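Local structure of GCN5-related N-acetyltransferase (2OZG) at residues G69-G73 with R285-R289; S116-P120 with M392-F396; W189-T195 with I231-V235. The protein binds coenzyme A and, as a GCN5-related N-acetyltransferase, probably transfers acetyl groups to amines, possibly those of aminoglycosides. Residues are numbered along the deposited sequence.

Interaction 1 (G69-G73 with R285-R289); sequences GQWWG and RWMLR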
loop_
_atom_site.group_PDB
_atom_site.type_symbol
_atom_site.label_atom_id
_atom_site.label_comp_id
_atom_site.label_asym_id
_atom_site.label_seq_id
_atom_site.Cartn_x
_atom_site.Cartn_y
_atom_site.Cartn_z
ATOM N N GLY A 69 0.339 -8.732 41.839
ATOM C CA GLY A 69 0.146 -10.158 41.892
ATOM C C GLY A 69 -0.188 -10.672 40.523
ATOM O O GLY A 69 -0.549 -9.894 39.610
ATOM N N GLN A 70 -0.097 -11.992 40.398
ATOM C CA GLN A 70 -0.430 -12.679 39.155
ATOM C C GLN A 70 -1.156 -13.976 39.522
ATOM O O GLN A 70 -0.730 -14.686 40.437
ATOM C CB GLN A 70 0.833 -13.007 38.354
ATOM C CG GLN A 70 0.543 -13.234 36.914
ATOM C CD GLN A 70 1.725 -13.254 36.044
ATOM O OE1 GLN A 70 2.831 -13.575 36.482
ATOM N NE2 GLN A 70 1.495 -13.031 34.724
ATOM N N TRP A 71 -2.234 -14.280 38.797
ATOM C CA TRP A 71 -3.017 -15.481 39.075
ATOM C C TRP A 71 -2.510 -16.741 38.323
ATOM O O TRP A 71 -2.637 -16.810 37.109
ATOM C CB TRP A 71 -4.484 -15.201 38.792
ATOM C CG TRP A 71 -5.067 -14.121 39.658
ATOM C CD1 TRP A 71 -5.155 -12.791 39.333
ATOM C CD2 TRP A 71 -5.645 -14.242 40.968
ATOM N NE1 TRP A 71 -5.724 -12.095 40.340
ATOM C CE2 TRP A 71 -6.036 -12.947 41.364
ATOM C CE3 TRP A 71 -5.893 -15.309 41.832
ATOM C CZ2 TRP A 71 -6.688 -12.695 42.591
ATOM C CZ3 TRP A 71 -6.466 -15.051 43.056
ATOM C CH2 TRP A 71 -6.874 -13.774 43.422
ATOM N N TRP A 72 -1.950 -17.718 39.053
ATOM C CA TRP A 72 -1.427 -18.963 38.466
ATOM C C TRP A 72 -2.147 -20.123 39.158
ATOM O O TRP A 72 -2.085 -20.254 40.391
ATOM C CB TRP A 72 0.106 -19.090 38.668
ATOM C CG TRP A 72 0.920 -17.997 37.957
ATOM C CD1 TRP A 72 1.522 -16.872 38.515
ATOM C CD2 TRP A 72 1.086 -17.885 36.545
ATOM N NE1 TRP A 72 2.141 -16.135 37.507
ATOM C CE2 TRP A 72 1.863 -16.743 36.296
ATOM C CE3 TRP A 72 0.710 -18.716 35.461
ATOM C CZ2 TRP A 72 2.225 -16.380 35.009
ATOM C CZ3 TRP A 72 1.022 -18.343 34.211
ATOM C CH2 TRP A 72 1.779 -17.190 33.976
ATOM N N GLY A 73 -2.809 -20.944 38.363
ATOM C CA GLY A 73 -3.580 -22.052 38.826
ATOM C C GLY A 73 -4.625 -21.591 39.848
ATOM O O GLY A 73 -4.943 -22.309 40.770
ATOM N N ARG A 285 4.967 -12.040 23.401
ATOM C CA ARG A 285 5.179 -12.858 24.561
ATOM C C ARG A 285 5.865 -12.037 25.622
ATOM O O ARG A 285 6.886 -11.454 25.406
ATOM C CB ARG A 285 5.965 -14.115 24.262
ATOM C CG ARG A 285 5.211 -15.052 23.361
ATOM C CD ARG A 285 6.057 -16.251 22.953
ATOM N NE ARG A 285 5.298 -17.056 22.026
ATOM C CZ ARG A 285 5.804 -18.018 21.272
ATOM N NH1 ARG A 285 7.085 -18.351 21.377
ATOM N NH2 ARG A 285 5.019 -18.634 20.390
ATOM N N TRP A 286 5.251 -12.018 26.797
ATOM C CA TRP A 286 5.875 -11.479 27.946
ATOM C C TRP A 286 6.757 -12.524 28.613
ATOM O O TRP A 286 6.614 -13.750 28.391
ATOM C CB TRP A 286 4.859 -10.871 28.915
ATOM C CG TRP A 286 3.576 -11.573 29.065
ATOM C CD1 TRP A 286 2.433 -11.351 28.334
ATOM C CD2 TRP A 286 3.238 -12.558 30.035
ATOM N NE1 TRP A 286 1.423 -12.173 28.785
ATOM C CE2 TRP A 286 1.868 -12.866 29.866
ATOM C CE3 TRP A 286 3.960 -13.219 31.047
ATOM C CZ2 TRP A 286 1.205 -13.797 30.667
ATOM C CZ3 TRP A 286 3.302 -14.114 31.843
ATOM C CH2 TRP A 286 1.926 -14.402 31.645
HETATM N N MSE A 287 7.643 -12.035 29.473
HETATM C CA MSE A 287 8.597 -12.877 30.095
HETATM C C MSE A 287 8.446 -12.893 31.557
HETATM O O MSE A 287 7.977 -11.922 32.159
HETATM C CB MSE A 287 9.961 -12.360 29.743
HETATM C CG MSE A 287 10.353 -12.501 28.286
HETATM SE SE MSE A 287 12.231 -11.963 27.965
HETATM C CE MSE A 287 12.834 -13.482 26.828
ATOM N N LEU A 288 8.922 -13.970 32.157
ATOM C CA LEU A 288 8.852 -14.167 33.621
ATOM C C LEU A 288 10.201 -14.607 34.182
ATOM O O LEU A 288 10.927 -15.371 33.553
ATOM C CB LEU A 288 7.801 -15.261 33.927
ATOM C CG LEU A 288 7.492 -15.511 35.427
ATOM C CD1 LEU A 288 6.018 -15.623 35.774
ATOM C CD2 LEU A 288 8.280 -16.740 35.949
ATOM N N ARG A 289 10.524 -14.112 35.372
ATOM C CA ARG A 289 11.696 -14.519 36.070
ATOM C C ARG A 289 11.241 -15.213 37.346
ATOM O O ARG A 289 10.436 -14.660 38.128
ATOM C CB ARG A 289 12.572 -13.302 36.416
ATOM C CG ARG A 289 14.126 -13.598 36.345
ATOM C CD ARG A 289 14.682 -14.490 37.423
ATOM N NE ARG A 289 16.131 -14.616 37.233
ATOM C CZ ARG A 289 16.927 -15.343 37.997
ATOM N NH1 ARG A 289 16.431 -16.044 39.016
ATOM N NH2 ARG A 289 18.210 -15.420 37.711
#

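Interaction 2 (S116-P120 with M392-F396); sequences SVLYP and MIDFF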
loop_
_atom_site.group_PDB
_atom_site.type_symbol
_atom_site.label_atom_id
_atom_site.label_comp_id
_atom_site.label_asym_id
_atom_site.label_seq_id
_atom_site.Cartn_x
_atom_site.Cartn_y
_atom_site.Cartn_z
ATOM N N SER A 116 8.637 -12.271 38.711
ATOM C CA SER A 116 8.690 -10.946 38.097
ATOM C C SER A 116 8.364 -11.155 36.619
ATOM O O SER A 116 8.749 -12.150 36.034
ATOM C CB SER A 116 10.057 -10.301 38.246
ATOM O OG SER A 116 10.176 -9.016 37.588
ATOM N N VAL A 117 7.628 -10.214 36.054
ATOM C CA VAL A 117 7.180 -10.264 34.670
ATOM C C VAL A 117 7.438 -8.896 33.974
ATOM O O VAL A 117 7.393 -7.836 34.635
ATOM C CB VAL A 117 5.666 -10.594 34.630
ATOM C CG1 VAL A 117 5.021 -10.383 33.188
ATOM C CG2 VAL A 117 5.440 -11.991 35.128
ATOM N N LEU A 118 7.660 -8.949 32.658
ATOM C CA LEU A 118 7.895 -7.789 31.803
ATOM C C LEU A 118 7.699 -8.155 30.341
ATOM O O LEU A 118 7.771 -9.324 29.946
ATOM C CB LEU A 118 9.324 -7.212 32.013
ATOM C CG LEU A 118 10.549 -8.123 31.833
ATOM C CD1 LEU A 118 10.901 -8.344 30.384
ATOM C CD2 LEU A 118 11.730 -7.496 32.529
ATOM N N TYR A 119 7.473 -7.117 29.540
ATOM C CA TYR A 119 7.315 -7.192 28.091
ATOM C C TYR A 119 8.667 -6.701 27.545
ATOM O O TYR A 119 9.081 -5.532 27.813
ATOM C CB TYR A 119 6.174 -6.286 27.620
ATOM C CG TYR A 119 4.795 -6.850 27.818
ATOM C CD1 TYR A 119 4.228 -7.615 26.825
ATOM C CD2 TYR A 119 4.054 -6.612 28.984
ATOM C CE1 TYR A 119 2.965 -8.151 26.972
ATOM C CE2 TYR A 119 2.753 -7.106 29.131
ATOM C CZ TYR A 119 2.239 -7.893 28.130
ATOM O OH TYR A 119 1.020 -8.450 28.171
ATOM N N PRO A 120 9.439 -7.600 26.917
ATOM C CA PRO A 120 10.803 -7.133 26.543
ATOM C C PRO A 120 10.892 -6.311 25.208
ATOM O O PRO A 120 10.232 -6.632 24.265
ATOM C CB PRO A 120 11.559 -8.452 26.317
ATOM C CG PRO A 120 10.469 -9.343 25.707
ATOM C CD PRO A 120 9.240 -9.019 26.556
HETATM N N MSE A 392 -2.409 -12.507 29.488
HETATM C CA MSE A 392 -2.926 -11.416 30.244
HETATM C C MSE A 392 -3.479 -10.441 29.227
HETATM O O MSE A 392 -3.024 -10.403 28.067
HETATM C CB MSE A 392 -1.913 -10.683 31.089
HETATM C CG MSE A 392 -0.902 -9.811 30.325
HETATM SE SE MSE A 392 0.285 -8.991 31.624
HETATM C CE MSE A 392 0.826 -10.481 32.568
ATOM N N ILE A 393 -4.397 -9.604 29.701
ATOM C CA ILE A 393 -5.035 -8.590 28.836
ATOM C C ILE A 393 -4.268 -7.276 28.874
ATOM O O ILE A 393 -4.415 -6.396 28.019
ATOM C CB ILE A 393 -6.496 -8.402 29.257
ATOM C CG1 ILE A 393 -7.324 -7.758 28.111
ATOM C CG2 ILE A 393 -6.608 -7.580 30.598
ATOM C CD1 ILE A 393 -8.801 -7.926 28.300
ATOM N N ASP A 394 -3.377 -7.192 29.812
ATOM C CA ASP A 394 -2.685 -5.949 30.108
ATOM C C ASP A 394 -1.259 -5.855 29.546
ATOM O O ASP A 394 -0.529 -6.813 29.380
ATOM C CB ASP A 394 -2.599 -5.787 31.635
ATOM C CG ASP A 394 -3.921 -5.587 32.283
ATOM O OD1 ASP A 394 -4.689 -4.725 31.838
ATOM O OD2 ASP A 394 -4.168 -6.254 33.300
ATOM N N PHE A 395 -0.878 -4.646 29.268
ATOM C CA PHE A 395 0.436 -4.379 28.841
ATOM C C PHE A 395 0.994 -3.402 29.876
ATOM O O PHE A 395 0.240 -2.625 30.455
ATOM C CB PHE A 395 0.416 -3.708 27.496
ATOM C CG PHE A 395 1.755 -3.204 27.127
ATOM C CD1 PHE A 395 2.699 -4.068 26.572
ATOM C CD2 PHE A 395 2.128 -1.898 27.429
ATOM C CE1 PHE A 395 3.986 -3.617 26.285
ATOM C CE2 PHE A 395 3.403 -1.450 27.150
ATOM C CZ PHE A 395 4.335 -2.324 26.584
ATOM N N PHE A 396 2.291 -3.454 30.142
ATOM C CA PHE A 396 2.917 -2.502 31.063
ATOM C C PHE A 396 4.415 -2.491 30.738
ATOM O O PHE A 396 4.889 -3.406 30.028
ATOM C CB PHE A 396 2.619 -2.829 32.554
ATOM C CG PHE A 396 3.146 -4.161 33.003
ATOM C CD1 PHE A 396 4.474 -4.310 33.306
ATOM C CD2 PHE A 396 2.326 -5.276 33.049
ATOM C CE1 PHE A 396 4.966 -5.507 33.692
ATOM C CE2 PHE A 396 2.793 -6.488 33.428
ATOM C CZ PHE A 396 4.109 -6.644 33.753
ATOM O OXT PHE A 396 5.149 -1.570 31.121
HETATM O O HOH W 1 7.278 -4.427 30.883
#

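Interaction 3 (W189-T195 with I231-V235); sequences WQGLNRT and IRDWV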
loop_
_atom_site.group_PDB
_atom_site.type_symbol
_atom_site.label_atom_id
_atom_site.label_comp_id
_atom_site.label_asym_id
_atom_site.label_seq_id
_atom_site.Cartn_x
_atom_site.Cartn_y
_atom_site.Cartn_z
ATOM N N TRP A 189 -4.750 0.139 36.192
ATOM C CA TRP A 189 -6.063 0.727 36.152
ATOM C C TRP A 189 -5.978 2.194 35.697
ATOM O O TRP A 189 -6.829 2.656 34.965
ATOM C CB TRP A 189 -6.717 0.643 37.522
ATOM C CG TRP A 189 -7.202 -0.710 37.870
ATOM C CD1 TRP A 189 -6.700 -1.540 38.811
ATOM C CD2 TRP A 189 -8.334 -1.371 37.306
ATOM N NE1 TRP A 189 -7.439 -2.693 38.864
ATOM C CE2 TRP A 189 -8.455 -2.611 37.954
ATOM C CE3 TRP A 189 -9.261 -1.032 36.315
ATOM C CZ2 TRP A 189 -9.485 -3.503 37.669
ATOM C CZ3 TRP A 189 -10.264 -1.941 36.000
ATOM C CH2 TRP A 189 -10.362 -3.163 36.678
ATOM N N GLN A 190 -4.990 2.930 36.215
ATOM C CA GLN A 190 -4.727 4.307 35.792
ATOM C C GLN A 190 -4.556 4.439 34.292
ATOM O O GLN A 190 -5.114 5.341 33.653
ATOM C CB GLN A 190 -3.442 4.812 36.443
ATOM C CG GLN A 190 -3.560 5.185 37.907
ATOM C CD GLN A 190 -4.281 6.453 38.149
ATOM O OE1 GLN A 190 -4.545 7.236 37.237
ATOM N NE2 GLN A 190 -4.586 6.693 39.406
ATOM N N GLY A 191 -3.737 3.568 33.733
ATOM C CA GLY A 191 -3.485 3.590 32.299
ATOM C C GLY A 191 -4.738 3.357 31.527
ATOM O O GLY A 191 -4.951 4.006 30.523
ATOM N N LEU A 192 -5.588 2.452 32.009
ATOM C CA LEU A 192 -6.867 2.152 31.354
ATOM C C LEU A 192 -7.842 3.296 31.364
ATOM O O LEU A 192 -8.636 3.456 30.476
ATOM C CB LEU A 192 -7.556 0.979 32.040
ATOM C CG LEU A 192 -6.973 -0.407 31.764
ATOM C CD1 LEU A 192 -7.544 -1.416 32.730
ATOM C CD2 LEU A 192 -7.210 -0.829 30.336
ATOM N N ASN A 193 -7.803 4.073 32.418
ATOM C CA ASN A 193 -8.672 5.232 32.544
ATOM C C ASN A 193 -8.081 6.475 31.825
ATOM O O ASN A 193 -8.693 7.536 31.773
ATOM C CB ASN A 193 -8.887 5.464 34.034
ATOM C CG ASN A 193 -10.004 6.393 34.317
ATOM O OD1 ASN A 193 -11.140 6.173 33.914
ATOM N ND2 ASN A 193 -9.698 7.456 35.026
ATOM N N ARG A 194 -6.902 6.338 31.235
ATOM C CA ARG A 194 -6.230 7.473 30.637
ATOM C C ARG A 194 -6.423 7.536 29.144
ATOM O O ARG A 194 -6.213 6.539 28.426
ATOM C CB ARG A 194 -4.745 7.353 30.934
ATOM C CG ARG A 194 -3.835 8.491 30.446
ATOM C CD ARG A 194 -2.380 8.069 30.791
ATOM N NE ARG A 194 -2.143 7.994 32.243
ATOM C CZ ARG A 194 -1.265 7.179 32.844
ATOM N NH1 ARG A 194 -0.542 6.304 32.144
ATOM N NH2 ARG A 194 -1.138 7.227 34.162
ATOM N N THR A 195 -6.817 8.706 28.667
ATOM C CA THR A 195 -6.970 8.924 27.246
ATOM C C THR A 195 -6.433 10.295 26.836
ATOM O O THR A 195 -6.230 11.189 27.659
ATOM C CB THR A 195 -8.473 8.941 26.841
ATOM O OG1 THR A 195 -9.155 9.925 27.616
ATOM C CG2 THR A 195 -9.127 7.583 27.082
ATOM N N ILE A 231 -11.165 -1.961 22.011
ATOM C CA ILE A 231 -11.541 -2.438 23.311
ATOM C C ILE A 231 -10.260 -2.628 24.136
ATOM O O ILE A 231 -9.436 -3.473 23.820
ATOM C CB ILE A 231 -12.339 -3.748 23.224
ATOM C CG1 ILE A 231 -13.672 -3.534 22.477
ATOM C CG2 ILE A 231 -12.620 -4.288 24.606
ATOM C CD1 ILE A 231 -14.443 -4.815 22.138
ATOM N N ARG A 232 -10.101 -1.872 25.221
ATOM C CA ARG A 232 -8.874 -2.000 26.033
ATOM C C ARG A 232 -9.013 -2.947 27.193
ATOM O O ARG A 232 -8.009 -3.447 27.669
ATOM C CB ARG A 232 -8.360 -0.664 26.521
ATOM C CG ARG A 232 -9.388 0.200 27.160
ATOM C CD ARG A 232 -8.842 1.573 27.633
ATOM N NE ARG A 232 -8.333 2.415 26.560
ATOM C CZ ARG A 232 -7.725 3.589 26.775
ATOM N NH1 ARG A 232 -7.548 4.047 28.011
ATOM N NH2 ARG A 232 -7.294 4.304 25.781
ATOM N N ASP A 233 -10.231 -3.228 27.646
ATOM C CA ASP A 233 -10.406 -4.197 28.715
ATOM C C ASP A 233 -11.840 -4.684 28.606
ATOM O O ASP A 233 -12.707 -3.962 28.162
ATOM C CB ASP A 233 -10.153 -3.538 30.084
ATOM C CG ASP A 233 -10.045 -4.528 31.219
ATOM O OD1 ASP A 233 -9.753 -5.731 30.953
ATOM O OD2 ASP A 233 -10.198 -4.069 32.396
ATOM N N TRP A 234 -12.059 -5.946 28.938
ATOM C CA TRP A 234 -13.393 -6.495 28.916
ATOM C C TRP A 234 -13.409 -7.640 29.910
ATOM O O TRP A 234 -12.354 -8.238 30.185
ATOM C CB TRP A 234 -13.793 -6.984 27.506
ATOM C CG TRP A 234 -12.782 -8.019 26.921
ATOM C CD1 TRP A 234 -11.715 -7.733 26.165
ATOM C CD2 TRP A 234 -12.778 -9.445 27.092
ATOM N NE1 TRP A 234 -11.057 -8.861 25.845
ATOM C CE2 TRP A 234 -11.672 -9.928 26.434
ATOM C CE3 TRP A 234 -13.572 -10.338 27.800
ATOM C CZ2 TRP A 234 -11.350 -11.268 26.413
ATOM C CZ3 TRP A 234 -13.262 -11.636 27.803
ATOM C CH2 TRP A 234 -12.139 -12.117 27.128
ATOM N N VAL A 235 -14.625 -7.941 30.398
ATOM C CA VAL A 235 -14.888 -9.079 31.225
ATOM C C VAL A 235 -16.217 -9.738 30.793
ATOM O O VAL A 235 -17.208 -9.053 30.537
ATOM C CB VAL A 235 -14.893 -8.732 32.749
ATOM C CG1 VAL A 235 -15.589 -9.813 33.580
ATOM C CG2 VAL A 235 -13.474 -8.496 33.249
#

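Interaction 1 (G69-G73 with R285-R289)
Four side chains meet here, Gln70 and Trp72 from one strand and Trp286 and Leu288 from the other. Each pair is two residues apart, so both members lie on the same face of their strand. The strands run nearly at right angles (96°), with axes 12.2 Å apart, so only side chains bridge the gap. Gln70 is extended, with chi1 and chi2 both t. Trp72 takes chi1 m, which brings its indole beside the Gln70 amide. Trp72 NE1 donates to Gln70 OE1 at 2.8 Å, and this bond within the strand fixes the two side chains to each other. Gln70 NE2 also bonds to Gly180 O. Trp286, with chi1 p, points the CH2 corner of its ring at both of them. Trp286 CH2 lies 3.6 Å from Trp72 CH2, which sits at the edge of the Trp286 ring, and 3.4 Å from Gln70 NE2. Leu288 has chi1 t, and its chi2 of 134° lies between wells. Leu288 CD1 is 3.9 Å from both Trp72 CZ2 and Gln70 OE1. Val117 touches Gln70 and Trp286. The result is a buried core between non-neighbouring strands of the large mixed sheet that links the two GNAT domains.

Interaction 2 (S116-P120 with M392-F396)
This contact belongs to the coenzyme A pocket of the first GNAT fold, where the end of the chain packs on strand 115-118 and the residues after it. In the GNAT fold this strand is the parallel partner of the strand that lines the cofactor, here strand 75-87. Tyr119 touches coenzyme A and is also the main residue of this contact. The chain end thus packs against a residue of the pocket, consistent with Eis-like acetyltransferases, where the C-terminal carboxylate lies in the active site. Tyr119 OH donates a hydrogen bond to Asp394 O at 2.6 Å, which ties the ring to the backbone of the tail. The carboxylate of Asp394 turns elsewhere and forms a salt bridge with Arg184. Tyr119, Phe395 and Phe396 form an aromatic cluster. The edge of the Tyr119 ring points at the face of Phe396 in a T-shaped pair, with centroids 5.8 Å apart and planes at 81°. Phe395 CD1 lies over one face of Tyr119, and the two rings meet obliquely (planes at 43°), with Tyr119 CG 3.7 Å from Phe395 CE1. Met392, a selenomethionine, adds a Met-aromatic contact, with SE 5.1 Å from the Tyr119 ring centroid. Val117 points toward the tail. Val117 CG1 is 3.9 Å from Phe396 CZ and 4.2 Å from Met392 CE. Trp286 of strand 279-290 packs against Val117, Tyr119 and Met392. One water bridges Tyr119 N, from which it accepts at 3.0 Å, and the terminal carboxylate, 2.7 Å from Phe396 O.

Interaction 3 (W189-T195 with I231-V235)
Arg232 NH1 donates two hydrogen bonds to backbone carbonyls, to Leu192 O at 2.8 Å and to Arg194 O at 2.9 Å. They join the C-terminal end of helix 186-192 and the loop after it to strand 227-236 of the second GNAT domain. Arg232 is part of a classic beta bulge. Arg232 and Asp233 both face Ile217 of strand 211-222, and Arg232 has the near-helical backbone angles (-94°/-21°) of the first bulge position. As a result two consecutive side chains point toward the helix, where a regular strand would alternate them. Both carbonyls lie near the plane of the guanidinium at its edge, and the bond to Arg194 O is almost straight (179°). The chain turns after Leu192, with Arg194 N bonded to Gly191 O at 3.1 Å, and this brings the two carbonyls within reach of one nitrogen. Asp233 has its polar partners elsewhere. Its OD2 accepts from Tyr215 OH and forms a salt bridge with Arg184, which also makes a cation-pi contact with Trp189. Leu192 fills the space between the helix and the bulge. Leu192 CD2 lies 4.0 Å from Arg232 CD, in the aliphatic part of that side chain, and Leu192 CD1 is 3.8 Å from Asp233 OD2. Thr195 flanks the guanidinium, with Thr195 CG2 4.0 Å from Arg232 NH2. At the other end of the contact the Trp189 indole just reaches the strand, with CZ3 4.2 Å from Asp233 OD2.

How the interactions relate
Interactions 1 and 2 form one continuous core. Their centres are 8 Å apart, and strands 115-118 and 279-290 are neighbours: Arg289 N lies 2.7 Å from Ser116 O and Met287 N 2.8 Å from Leu118 O, both probable hydrogen bonds. Between its two strands, interaction 1 has side-chain packing alone. Interaction 2 adds a direct and a water-mediated link to the tail, beside the cofactor. Interaction 3 is only partly buried, lies farther out in the second GNAT domain, and relies on an arginine binding carbonyls. The tail 392-396 connects it to interaction 2, since Ile393 CD1 packs 3.5 Å from Trp234 NE1. Interactions 1 and 3 do not touch, although both reach the same large sheet.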